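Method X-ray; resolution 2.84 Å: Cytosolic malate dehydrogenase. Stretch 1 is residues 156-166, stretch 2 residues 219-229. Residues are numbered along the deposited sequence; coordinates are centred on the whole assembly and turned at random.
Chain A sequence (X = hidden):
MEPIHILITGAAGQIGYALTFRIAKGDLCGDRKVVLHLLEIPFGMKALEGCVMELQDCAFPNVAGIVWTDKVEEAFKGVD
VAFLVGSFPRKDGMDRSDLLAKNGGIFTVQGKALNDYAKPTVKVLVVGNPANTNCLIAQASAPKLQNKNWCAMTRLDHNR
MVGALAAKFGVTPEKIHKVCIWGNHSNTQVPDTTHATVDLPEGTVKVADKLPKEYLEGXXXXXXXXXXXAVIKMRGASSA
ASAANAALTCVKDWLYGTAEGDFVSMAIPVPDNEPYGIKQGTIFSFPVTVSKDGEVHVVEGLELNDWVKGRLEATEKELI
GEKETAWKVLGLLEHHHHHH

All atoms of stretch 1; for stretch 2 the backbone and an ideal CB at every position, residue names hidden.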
# COMPACT_ATOMS: atom_id res chain seq x y z
N LEU A 156 9.68 -8.04 -10.35
CA LEU A 156 8.27 -7.95 -10.72
C LEU A 156 7.90 -9.04 -11.74
O LEU A 156 6.99 -9.83 -11.50
CB LEU A 156 7.92 -6.57 -11.28
CG LEU A 156 6.44 -6.31 -11.57
CD1 LEU A 156 5.56 -6.64 -10.35
CD2 LEU A 156 6.21 -4.88 -12.02
N ASP A 157 8.63 -9.08 -12.86
CA ASP A 157 8.47 -10.15 -13.84
C ASP A 157 8.74 -11.52 -13.21
O ASP A 157 8.14 -12.52 -13.61
CB ASP A 157 9.39 -9.92 -15.04
CG ASP A 157 8.88 -8.84 -15.98
OD1 ASP A 157 7.65 -8.62 -16.01
OD2 ASP A 157 9.70 -8.22 -16.68
N HIS A 158 9.64 -11.57 -12.23
CA HIS A 158 9.90 -12.79 -11.48
C HIS A 158 8.63 -13.27 -10.77
O HIS A 158 8.20 -14.42 -10.93
CB HIS A 158 11.03 -12.57 -10.47
CG HIS A 158 11.37 -13.79 -9.67
ND1 HIS A 158 12.37 -14.67 -10.03
CD2 HIS A 158 10.82 -14.28 -8.53
CE1 HIS A 158 12.43 -15.64 -9.14
NE2 HIS A 158 11.50 -15.44 -8.23
N ASN A 159 8.02 -12.37 -9.98
CA ASN A 159 6.80 -12.71 -9.24
C ASN A 159 5.60 -12.89 -10.17
O ASN A 159 4.70 -13.67 -9.87
CB ASN A 159 6.48 -11.63 -8.20
CG ASN A 159 7.55 -11.50 -7.14
OD1 ASN A 159 8.39 -12.39 -6.97
ND2 ASN A 159 7.53 -10.39 -6.41
N ARG A 160 5.59 -12.17 -11.29
CA ARG A 160 4.57 -12.36 -12.30
C ARG A 160 4.60 -13.80 -12.84
O ARG A 160 3.57 -14.35 -13.23
CB ARG A 160 4.74 -11.34 -13.44
CG ARG A 160 4.20 -9.95 -13.13
CD ARG A 160 4.73 -8.89 -14.09
NE ARG A 160 4.06 -7.60 -13.95
CZ ARG A 160 4.46 -6.47 -14.52
NH1 ARG A 160 5.55 -6.46 -15.27
NH2 ARG A 160 3.79 -5.34 -14.33
N MET A 161 5.79 -14.40 -12.85
CA MET A 161 5.95 -15.80 -13.25
C MET A 161 5.46 -16.74 -12.16
O MET A 161 4.72 -17.68 -12.43
CB MET A 161 7.42 -16.10 -13.57
CG MET A 161 7.92 -15.49 -14.87
SD MET A 161 9.66 -15.82 -15.16
CE MET A 161 9.69 -17.59 -15.22
N VAL A 162 5.89 -16.50 -10.92
CA VAL A 162 5.43 -17.28 -9.78
C VAL A 162 3.91 -17.25 -9.68
O VAL A 162 3.26 -18.29 -9.59
CB VAL A 162 6.05 -16.77 -8.47
CG1 VAL A 162 5.31 -17.33 -7.27
CG2 VAL A 162 7.53 -17.12 -8.41
N GLY A 163 3.34 -16.04 -9.71
CA GLY A 163 1.90 -15.87 -9.66
C GLY A 163 1.15 -16.57 -10.77
O GLY A 163 0.12 -17.20 -10.53
N ALA A 164 1.67 -16.48 -11.99
CA ALA A 164 1.02 -17.08 -13.16
C ALA A 164 1.10 -18.61 -13.13
O ALA A 164 0.14 -19.29 -13.51
CB ALA A 164 1.64 -16.54 -14.44
N LEU A 165 2.23 -19.14 -12.69
CA LEU A 165 2.41 -20.59 -12.57
C LEU A 165 1.63 -21.14 -11.39
O LEU A 165 1.20 -22.29 -11.39
CB LEU A 165 3.89 -20.94 -12.42
CG LEU A 165 4.76 -20.83 -13.67
CD1 LEU A 165 6.21 -21.14 -13.33
CD2 LEU A 165 4.25 -21.76 -14.75
N ALA A 166 1.48 -20.31 -10.36
CA ALA A 166 0.69 -20.70 -9.20
C ALA A 166 -0.74 -20.97 -9.63
O ALA A 166 -1.30 -22.02 -9.32
CB ALA A 166 0.73 -19.61 -8.13
N UNK A 219 3.72 -18.71 -25.54
CA UNK A 219 2.58 -17.99 -25.00
C UNK A 219 2.85 -17.46 -23.59
O UNK A 219 2.59 -16.29 -23.29
CB UNK A 219 1.35 -18.90 -24.99
N UNK A 220 3.36 -18.33 -22.72
CA UNK A 220 3.69 -17.96 -21.35
C UNK A 220 4.74 -16.85 -21.31
O UNK A 220 4.57 -15.84 -20.62
CB UNK A 220 4.19 -19.18 -20.58
N UNK A 221 5.83 -17.07 -22.04
CA UNK A 221 6.91 -16.10 -22.12
C UNK A 221 6.41 -14.75 -22.61
O UNK A 221 6.81 -13.70 -22.09
CB UNK A 221 8.02 -16.62 -23.04
N UNK A 222 5.53 -14.78 -23.61
CA UNK A 222 5.04 -13.57 -24.24
C UNK A 222 4.06 -12.83 -23.33
O UNK A 222 3.91 -11.61 -23.42
CB UNK A 222 4.37 -13.90 -25.58
N UNK A 223 3.41 -13.58 -22.46
CA UNK A 223 2.51 -12.99 -21.47
C UNK A 223 3.31 -12.25 -20.41
O UNK A 223 2.91 -11.17 -19.95
CB UNK A 223 1.63 -14.06 -20.82
N UNK A 224 4.45 -12.83 -20.02
CA UNK A 224 5.33 -12.20 -19.04
C UNK A 224 5.86 -10.90 -19.60
O UNK A 224 5.81 -9.86 -18.95
CB UNK A 224 6.48 -13.13 -18.66
N UNK A 225 6.36 -10.96 -20.83
CA UNK A 225 6.93 -9.81 -21.50
C UNK A 225 5.94 -8.66 -21.63
O UNK A 225 6.33 -7.50 -21.59
CB UNK A 225 7.44 -10.22 -22.88
N UNK A 226 4.66 -8.98 -21.79
CA UNK A 226 3.64 -7.95 -22.02
C UNK A 226 2.76 -7.68 -20.80
O UNK A 226 1.83 -6.87 -20.88
CB UNK A 226 2.75 -8.36 -23.20
N UNK A 227 3.05 -8.33 -19.68
CA UNK A 227 2.24 -8.19 -18.48
C UNK A 227 2.15 -6.75 -17.98
O UNK A 227 1.08 -6.29 -17.58
CB UNK A 227 2.81 -9.08 -17.37
N UNK A 228 3.28 -6.04 -18.02
CA UNK A 228 3.34 -4.68 -17.52
C UNK A 228 2.38 -3.77 -18.26
O UNK A 228 1.67 -2.98 -17.65
CB UNK A 228 4.77 -4.14 -17.63
N UNK A 229 2.36 -3.91 -19.58
CA UNK A 229 1.49 -3.09 -20.41
C UNK A 229 0.04 -3.49 -20.27
O UNK A 229 -0.85 -2.64 -20.27
CB UNK A 229 1.91 -3.18 -21.88

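Two helices cross at 125°, their axes 9.8 Å apart at closest approach. Position 219 is out of reach of stretch 1, so the contact sets no rule and a polar residue would serve; it is Glu219.

At 220 CA-to-CB points toward stretch 1, yet nothing there lies within 5.5 Å of the ideal CB. The gap ends at the apolar groups of Met161, Ala164 and Leu165, so a long or broad apolar side chain is wanted: Leu, Met or an aromatic. The deposited Phe220 spans it with chi1 t, its CZ 3.9 Å from Met161 CG and its CE1 4.0 Å from Leu165 CD2 and 4.1 Å from Ala164 CB.

Position 221 points away and 222 is out of reach; many residues would suit either, and they are Ala221 and Gln222.

At 223 CA-to-CB points sideways and nothing of stretch 1 lies within 5.5 Å of the ideal CB, so a longer apolar chain such as Met or Leu would be the likelier to come near Ala164; a polar one could turn away. Met223 does come near: its CE lies 4.0 Å from Ala164 CB.

At 224 the backbones draw close, with CA of Asp157 6.4 Å from CA of this residue. The ideal CB sits 4.7 Å from Met161 CG, which favours a mid-sized aliphatic such as Val, Leu or Ile. Ile224 puts CD1 3.7 Å from Met161 CG and 3.9 Å from Arg160 O, while its CG2 lies 4.1 Å from Asp157 CB. Its backbone O lies 2.6 Å from the O of water 1, whose O is also 3.0 Å from Asp157 OD1.

Positions 225 and 226 point away and could be small or polar: Ala225 and Thr226. The latter's OG1 donates to Gln222 O at 2.9 Å, a bond within its own helix.

Position 227 points toward stretch 1, its ideal CB 3.8 Å from Arg160 CD. Arg160 is already paired, its NH1 3.1 Å from Asp157 OD1 in a salt bridge, so an acid is not required; a chain with a slim aliphatic start would pass, such as Gln, Lys or Arg. It is Arg227, whose CG packs 3.3 Å from Arg160 NE, over one face of the guanidinium, while its own NE and NH2 bond elsewhere in the structure.

At 228 an ideal CB would stand 3.4 Å from Arg160 NH1, and there is room for it, so alanine as well as glycine could fit. Gly228 brings its CA within 3.3 Å of Arg160 NH2, and its N donates to water 1, 3.2 Å from the water O.

Position 229 points away, with room for a CB, so small or polar residues would suit; it is Gly229.

Stretch 2 (219-229) EFAQMIATRGG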
# COMPACT_ATOMS: atom_id res chain seq x y z
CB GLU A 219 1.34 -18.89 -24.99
CG GLU A 219 0.11 -18.27 -24.32
CD GLU A 219 -1.06 -19.24 -24.23
OE1 GLU A 219 -1.02 -20.30 -24.89
OE2 GLU A 219 -2.02 -18.93 -23.49
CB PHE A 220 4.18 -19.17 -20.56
CG PHE A 220 4.72 -18.83 -19.20
CD1 PHE A 220 3.87 -18.73 -18.11
CD2 PHE A 220 6.08 -18.61 -19.02
CE1 PHE A 220 4.37 -18.42 -16.86
CE2 PHE A 220 6.58 -18.29 -17.77
CZ PHE A 220 5.72 -18.20 -16.69
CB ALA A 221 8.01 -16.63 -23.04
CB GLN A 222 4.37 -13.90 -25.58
CG GLN A 222 4.35 -12.74 -26.56
CD GLN A 222 5.74 -12.18 -26.81
OE1 GLN A 222 6.72 -12.92 -26.91
NE2 GLN A 222 5.83 -10.86 -26.92
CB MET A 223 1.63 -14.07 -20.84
CG MET A 223 0.88 -13.62 -19.60
SD MET A 223 1.74 -14.08 -18.08
CE MET A 223 0.54 -13.56 -16.86
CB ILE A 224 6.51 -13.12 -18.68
CG1 ILE A 224 5.99 -14.40 -18.02
CG2 ILE A 224 7.49 -12.40 -17.77
CD1 ILE A 224 5.12 -14.15 -16.81
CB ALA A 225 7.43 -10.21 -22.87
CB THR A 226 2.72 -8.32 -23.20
OG1 THR A 226 1.99 -9.51 -22.89
CG2 THR A 226 3.54 -8.54 -24.46
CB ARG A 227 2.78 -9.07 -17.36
CG ARG A 227 1.94 -9.02 -16.10
CD ARG A 227 0.54 -9.55 -16.33
NE ARG A 227 -0.07 -9.99 -15.07
CZ ARG A 227 -1.18 -10.71 -15.01
NH1 ARG A 227 -1.81 -11.06 -16.12
NH2 ARG A 227 -1.67 -11.08 -13.83
O HOH W 1 6.16 -7.35 -18.27
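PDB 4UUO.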